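Local coordinates for protein G/U mismatch-specific DNA glycosylase (Deinococcus radiodurans, PDB 2C2Q) that belongs to the uracil-DNA glycosylase superfamily and is a mismatch-specific DNA glycosylase built as a single alpha/beta domain, at residues A[115-120]-A[177-182]; A[158-163]-A[171-176]. The protein carries 1 engineered substitution. All coordinates share one frame; numbering follows the deposited sequence.

Contacts 1 and 2 lie with their centres 13 Å apart and share the helix 171-188, which contact 2 uses at its first turns and contact 1 about a turn and a half further on. Along the chain, the strand 117-120 comes first, then the loop 158-163 that follows strand 153-156, then the helix; the whole of contact 2 therefore falls between the two segments of contact 1. Leu-176 joins them: its CD2 is 3.7 Å from CB of Ala-119. Contact 1 thus lays the final helix on a central strand of the mixed sheet, while contact 2 ties the start of that helix to the loop leading into it.

Contact 1: A[115-120]-A[177-182]; sequences PRIVAF and GDRVRE
Ile-117 makes the close contacts from the strand side, and it does so with one methyl. Its CD1 lies 3.9 Å from CG2 of Val-180 and 4.0 Å from CG of Arg-179, so the end of the isoleucine rests against two consecutive residues of the helix. CG1 stands anti to the carbonyl carbon (chi1 -57°) and chi2 is extended, which carries CD1 out from the sheet to the helix. On the helix, Val-180 offers one branch, whereas Arg-179 offers the aliphatic root of a chain that bends at chi2 (62°) and takes its guanidinium beyond the apolar patch.

That guanidinium is held by two acids, one on the helix and one on the sheet. NH1 of Arg-179 bonds OE2 of Glu-182 at 2.7 Å, one turn on, with an N-H...O angle of 149°; it meets the oxygen from above the carboxylate plane. NE forms a salt bridge with Glu-153 of the neighbouring strand. Further out, Leu-176 and Leu-183 of the same helix also touch Ile-117, and Leu-62 packs on Val-180.

With no hydrogen bond across the two segments and only 110 Å² buried, the contact is hydrophobic packing of helix on sheet. At its charged margin, the carboxylates of Glu-153 and Glu-182 probably offset the like charge of Arg-116, whose NH2 is 5.0 Å from NH2 of Arg-179.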
loop_
_atom_site.group_PDB
_atom_site.type_symbol
_atom_site.label_atom_id
_atom_site.label_comp_id
_atom_site.label_asym_id
_atom_site.label_seq_id
_atom_site.Cartn_x
_atom_site.Cartn_y
_atom_site.Cartn_z
ATOM N N PRO A 115 -10.300 -1.486 6.376
ATOM C CA PRO A 115 -10.141 -2.367 5.196
ATOM C C PRO A 115 -9.895 -3.829 5.649
ATOM O O PRO A 115 -9.411 -4.023 6.783
ATOM C CB PRO A 115 -8.883 -1.805 4.517
ATOM C CG PRO A 115 -8.099 -1.201 5.667
ATOM C CD PRO A 115 -9.167 -0.569 6.574
ATOM N N ARG A 116 -10.200 -4.811 4.803
ATOM C CA ARG A 116 -9.995 -6.233 5.215
ATOM C C ARG A 116 -8.497 -6.562 5.325
ATOM O O ARG A 116 -8.101 -7.379 6.177
ATOM C CB ARG A 116 -10.696 -7.199 4.262
ATOM C CG ARG A 116 -12.282 -7.130 4.292
ATOM C CD ARG A 116 -12.917 -7.158 5.696
ATOM N NE ARG A 116 -12.349 -8.184 6.546
ATOM C CZ ARG A 116 -12.679 -9.481 6.495
ATOM N NH1 ARG A 116 -13.620 -9.912 5.628
ATOM N NH2 ARG A 116 -12.035 -10.343 7.296
ATOM N N ILE A 117 -7.686 -5.916 4.474
ATOM C CA ILE A 117 -6.241 -6.174 4.449
ATOM C C ILE A 117 -5.518 -4.847 4.330
ATOM O O ILE A 117 -5.995 -3.965 3.598
ATOM C CB ILE A 117 -5.829 -7.066 3.274
ATOM C CG1 ILE A 117 -6.601 -8.430 3.308
ATOM C CG2 ILE A 117 -4.301 -7.269 3.338
ATOM C CD1 ILE A 117 -6.593 -9.093 1.968
ATOM N N VAL A 118 -4.450 -4.684 5.121
ATOM C CA VAL A 118 -3.456 -3.611 4.845
ATOM C C VAL A 118 -2.177 -4.322 4.390
ATOM O O VAL A 118 -1.652 -5.137 5.140
ATOM C CB VAL A 118 -3.214 -2.734 6.101
ATOM C CG1 VAL A 118 -2.008 -1.713 5.852
ATOM C CG2 VAL A 118 -4.477 -1.959 6.370
ATOM N N ALA A 119 -1.698 -4.034 3.174
ATOM C CA ALA A 119 -0.495 -4.729 2.676
ATOM C C ALA A 119 0.563 -3.648 2.401
ATOM O O ALA A 119 0.331 -2.745 1.606
ATOM C CB ALA A 119 -0.771 -5.547 1.423
ATOM N N PHE A 120 1.645 -3.670 3.183
ATOM C CA PHE A 120 2.793 -2.780 2.921
ATOM C C PHE A 120 3.501 -3.239 1.665
ATOM O O PHE A 120 3.767 -4.446 1.483
ATOM C CB PHE A 120 3.767 -2.745 4.110
ATOM C CG PHE A 120 3.137 -2.138 5.327
ATOM C CD1 PHE A 120 3.166 -0.748 5.498
ATOM C CD2 PHE A 120 2.391 -2.920 6.214
ATOM C CE1 PHE A 120 2.553 -0.125 6.575
ATOM C CE2 PHE A 120 1.766 -2.282 7.310
ATOM C CZ PHE A 120 1.861 -0.907 7.481
ATOM N N GLY A 177 -3.228 -11.641 -4.016
ATOM C CA GLY A 177 -4.234 -11.664 -5.093
ATOM C C GLY A 177 -5.290 -12.759 -4.831
ATOM O O GLY A 177 -6.501 -12.546 -5.000
ATOM N N ASP A 178 -4.808 -13.913 -4.430
ATOM C CA ASP A 178 -5.659 -15.090 -4.193
ATOM C C ASP A 178 -6.531 -14.839 -2.989
ATOM O O ASP A 178 -7.728 -15.192 -3.004
ATOM C CB ASP A 178 -4.749 -16.246 -3.829
ATOM C CG ASP A 178 -4.045 -16.823 -5.035
ATOM O OD1 ASP A 178 -4.369 -16.463 -6.221
ATOM O OD2 ASP A 178 -3.165 -17.664 -4.853
ATOM N N ARG A 179 -5.912 -14.287 -1.948
ATOM C CA ARG A 179 -6.600 -13.905 -0.697
ATOM C C ARG A 179 -7.715 -12.862 -0.900
ATOM O O ARG A 179 -8.797 -12.974 -0.289
ATOM C CB ARG A 179 -5.621 -13.401 0.348
ATOM C CG ARG A 179 -6.306 -13.036 1.682
ATOM C CD ARG A 179 -6.995 -14.239 2.357
ATOM N NE ARG A 179 -7.590 -13.861 3.617
ATOM C CZ ARG A 179 -8.760 -14.342 4.059
ATOM N NH1 ARG A 179 -9.432 -15.245 3.344
ATOM N NH2 ARG A 179 -9.239 -13.915 5.218
ATOM N N VAL A 180 -7.456 -11.874 -1.759
ATOM C CA VAL A 180 -8.467 -10.884 -2.125
ATOM C C VAL A 180 -9.618 -11.550 -2.910
ATOM O O VAL A 180 -10.812 -11.315 -2.613
ATOM C CB VAL A 180 -7.832 -9.681 -2.902
ATOM C CG1 VAL A 180 -8.901 -8.826 -3.597
ATOM C CG2 VAL A 180 -6.998 -8.875 -1.954
ATOM N N ARG A 181 -9.259 -12.375 -3.903
ATOM C CA ARG A 181 -10.242 -13.193 -4.633
ATOM C C ARG A 181 -11.114 -14.022 -3.672
ATOM O O ARG A 181 -12.330 -14.080 -3.804
ATOM C CB ARG A 181 -9.450 -14.133 -5.542
ATOM C CG ARG A 181 -10.185 -14.816 -6.671
ATOM C CD ARG A 181 -9.179 -15.225 -7.811
ATOM N NE ARG A 181 -8.436 -14.042 -8.281
ATOM C CZ ARG A 181 -7.105 -13.810 -8.152
ATOM N NH1 ARG A 181 -6.259 -14.693 -7.593
ATOM N NH2 ARG A 181 -6.608 -12.660 -8.605
ATOM N N GLU A 182 -10.467 -14.656 -2.708
ATOM C CA GLU A 182 -11.121 -15.511 -1.710
ATOM C C GLU A 182 -12.081 -14.708 -0.814
ATOM O O GLU A 182 -13.164 -15.171 -0.448
ATOM C CB GLU A 182 -10.023 -16.100 -0.854
ATOM C CG GLU A 182 -10.442 -16.933 0.332
ATOM C CD GLU A 182 -9.256 -17.593 1.025
ATOM O OE1 GLU A 182 -9.254 -18.849 1.145
ATOM O OE2 GLU A 182 -8.321 -16.899 1.477
#

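Contact 2: A[158-163]-A[171-176]; sequences PSTSPL and EPWQAL
The indole of Trp-173 meets the backbone of Pro-158 at its edge, with the proline carbonyl carbon in the ring plane. Its NE1 donates to O of Pro-158 over 2.9 Å, with an N-H...O angle of 152°. The acceptor lies almost in the ring plane, and the donor sits in the carbonyl plane on a lone pair, so both flat groups are aligned for the bond. This bond satisfies the one polar atom of a buried indole and would limit the ring's rotation.

The proline ring adds apolar contact beside the same bond: CD of Pro-158 is 3.6 Å from CD1 of Trp-173 and also 3.6 Å from CB of Pro-172. The CG atoms of the two prolines are 3.7 Å apart, joining the loop to the first turn of the helix. Thr-160 reaches the benzo part of the indole from an oblique direction, its CG2 3.5 Å from CZ2, and the two side chains cross at about a right angle. With chi1 at 55°, CG2 stands anti to the carbonyl carbon, and the methyl meets the indole while OG1 is hydrogen-bonded to Asn-51. Within the loop, OG of Ser-159 accepts from N of Ser-161 at 3.0 Å, an ST turn that shapes the chain around Thr-160.

Phe-168, just ahead of the helix, meets the indole with its plane inclined by about 40°. Thr-56 and Leu-57 of helix 53-59 touch the indole too, and Phe-53 touches Thr-160; the contact thus brings together the loop after strand 153-156, the beginning of helix 171-188 and helix 53-59.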
loop_
_atom_site.group_PDB
_atom_site.type_symbol
_atom_site.label_atom_id
_atom_site.label_comp_id
_atom_site.label_asym_id
_atom_site.label_seq_id
_atom_site.Cartn_x
_atom_site.Cartn_y
_atom_site.Cartn_z
ATOM N N PRO A 158 7.254 -7.734 -1.267
ATOM C CA PRO A 158 8.551 -7.339 -1.869
ATOM C C PRO A 158 8.359 -6.066 -2.663
ATOM O O PRO A 158 7.427 -5.971 -3.459
ATOM C CB PRO A 158 8.895 -8.524 -2.801
ATOM C CG PRO A 158 8.144 -9.725 -2.194
ATOM C CD PRO A 158 6.794 -9.043 -1.788
ATOM N N SER A 159 9.245 -5.093 -2.436
ATOM C CA SER A 159 9.183 -3.816 -3.216
ATOM C C SER A 159 9.175 -4.025 -4.747
ATOM O O SER A 159 9.930 -4.860 -5.284
ATOM C CB SER A 159 10.296 -2.868 -2.757
ATOM O OG SER A 159 10.350 -1.767 -3.605
ATOM N N THR A 160 8.309 -3.286 -5.447
ATOM C CA THR A 160 8.245 -3.277 -6.892
ATOM C C THR A 160 9.158 -2.191 -7.469
ATOM O O THR A 160 9.139 -1.949 -8.660
ATOM C CB THR A 160 6.806 -3.083 -7.374
ATOM O OG1 THR A 160 6.282 -1.881 -6.764
ATOM C CG2 THR A 160 5.895 -4.249 -6.892
ATOM N N SER A 161 9.920 -1.508 -6.605
ATOM C CA SER A 161 10.793 -0.449 -7.064
ATOM C C SER A 161 11.961 -1.025 -7.888
ATOM O O SER A 161 12.350 -2.179 -7.642
ATOM C CB SER A 161 11.208 0.373 -5.859
ATOM O OG SER A 161 12.605 0.331 -5.754
ATOM N N PRO A 162 12.458 -0.272 -8.882
ATOM C CA PRO A 162 13.458 -0.796 -9.828
ATOM C C PRO A 162 14.713 -1.291 -9.121
ATOM O O PRO A 162 15.242 -2.343 -9.516
ATOM C CB PRO A 162 13.735 0.395 -10.767
ATOM C CG PRO A 162 12.579 1.280 -10.630
ATOM C CD PRO A 162 12.057 1.112 -9.213
ATOM N N LEU A 163 15.124 -0.587 -8.070
ATOM C CA LEU A 163 16.230 -0.959 -7.177
ATOM C C LEU A 163 16.046 -2.322 -6.468
ATOM O O LEU A 163 16.888 -2.710 -5.619
ATOM C CB LEU A 163 16.370 0.115 -6.071
ATOM C CG LEU A 163 17.178 1.414 -6.233
ATOM C CD1 LEU A 163 16.340 2.598 -5.772
ATOM C CD2 LEU A 163 18.522 1.395 -5.459
ATOM N N GLU A 171 5.629 -14.461 -5.417
ATOM C CA GLU A 171 4.813 -15.312 -4.545
ATOM C C GLU A 171 3.926 -14.510 -3.568
ATOM O O GLU A 171 2.728 -14.805 -3.503
ATOM C CB GLU A 171 5.644 -16.322 -3.741
ATOM C CG GLU A 171 4.774 -17.403 -3.103
ATOM C CD GLU A 171 5.614 -18.482 -2.423
ATOM O OE1 GLU A 171 6.828 -18.226 -2.153
ATOM O OE2 GLU A 171 5.052 -19.571 -2.137
ATOM N N PRO A 172 4.495 -13.558 -2.796
ATOM C CA PRO A 172 3.681 -12.833 -1.792
ATOM C C PRO A 172 2.526 -12.028 -2.416
ATOM O O PRO A 172 1.401 -12.018 -1.830
ATOM C CB PRO A 172 4.717 -11.937 -1.086
ATOM C CG PRO A 172 6.057 -12.686 -1.324
ATOM C CD PRO A 172 5.919 -13.133 -2.714
ATOM N N TRP A 173 2.777 -11.431 -3.582
ATOM C CA TRP A 173 1.795 -10.663 -4.354
ATOM C C TRP A 173 0.688 -11.594 -4.946
ATOM O O TRP A 173 -0.478 -11.248 -5.034
ATOM C CB TRP A 173 2.480 -9.895 -5.514
ATOM C CG TRP A 173 3.325 -8.770 -5.065
ATOM C CD1 TRP A 173 4.651 -8.798 -4.693
ATOM C CD2 TRP A 173 2.896 -7.401 -4.923
ATOM N NE1 TRP A 173 5.076 -7.537 -4.308
ATOM C CE2 TRP A 173 4.035 -6.649 -4.472
ATOM C CE3 TRP A 173 1.676 -6.724 -5.165
ATOM C CZ2 TRP A 173 3.974 -5.263 -4.188
ATOM C CZ3 TRP A 173 1.621 -5.308 -4.891
ATOM C CH2 TRP A 173 2.767 -4.612 -4.429
ATOM N N GLN A 174 1.080 -12.770 -5.446
ATOM C CA GLN A 174 0.080 -13.657 -5.969
ATOM C C GLN A 174 -0.781 -14.226 -4.833
ATOM O O GLN A 174 -2.005 -14.397 -5.012
ATOM C CB GLN A 174 0.750 -14.823 -6.711
ATOM C CG GLN A 174 -0.267 -15.729 -7.323
ATOM C CD GLN A 174 -1.026 -15.127 -8.460
ATOM O OE1 GLN A 174 -0.450 -14.643 -9.444
ATOM N NE2 GLN A 174 -2.347 -15.161 -8.350
ATOM N N ALA A 175 -0.164 -14.523 -3.690
ATOM C CA ALA A 175 -0.898 -15.042 -2.518
ATOM C C ALA A 175 -1.920 -13.989 -2.037
ATOM O O ALA A 175 -3.021 -14.304 -1.524
ATOM C CB ALA A 175 0.058 -15.382 -1.396
ATOM N N LEU A 176 -1.499 -12.738 -2.144
ATOM C CA LEU A 176 -2.367 -11.637 -1.766
ATOM C C LEU A 176 -3.523 -11.574 -2.717
ATOM O O LEU A 176 -4.699 -11.466 -2.264
ATOM C CB LEU A 176 -1.567 -10.307 -1.739
ATOM C CG LEU A 176 -2.423 -9.113 -1.341
ATOM C CD1 LEU A 176 -3.074 -9.268 0.016
ATOM C CD2 LEU A 176 -1.549 -7.847 -1.402
#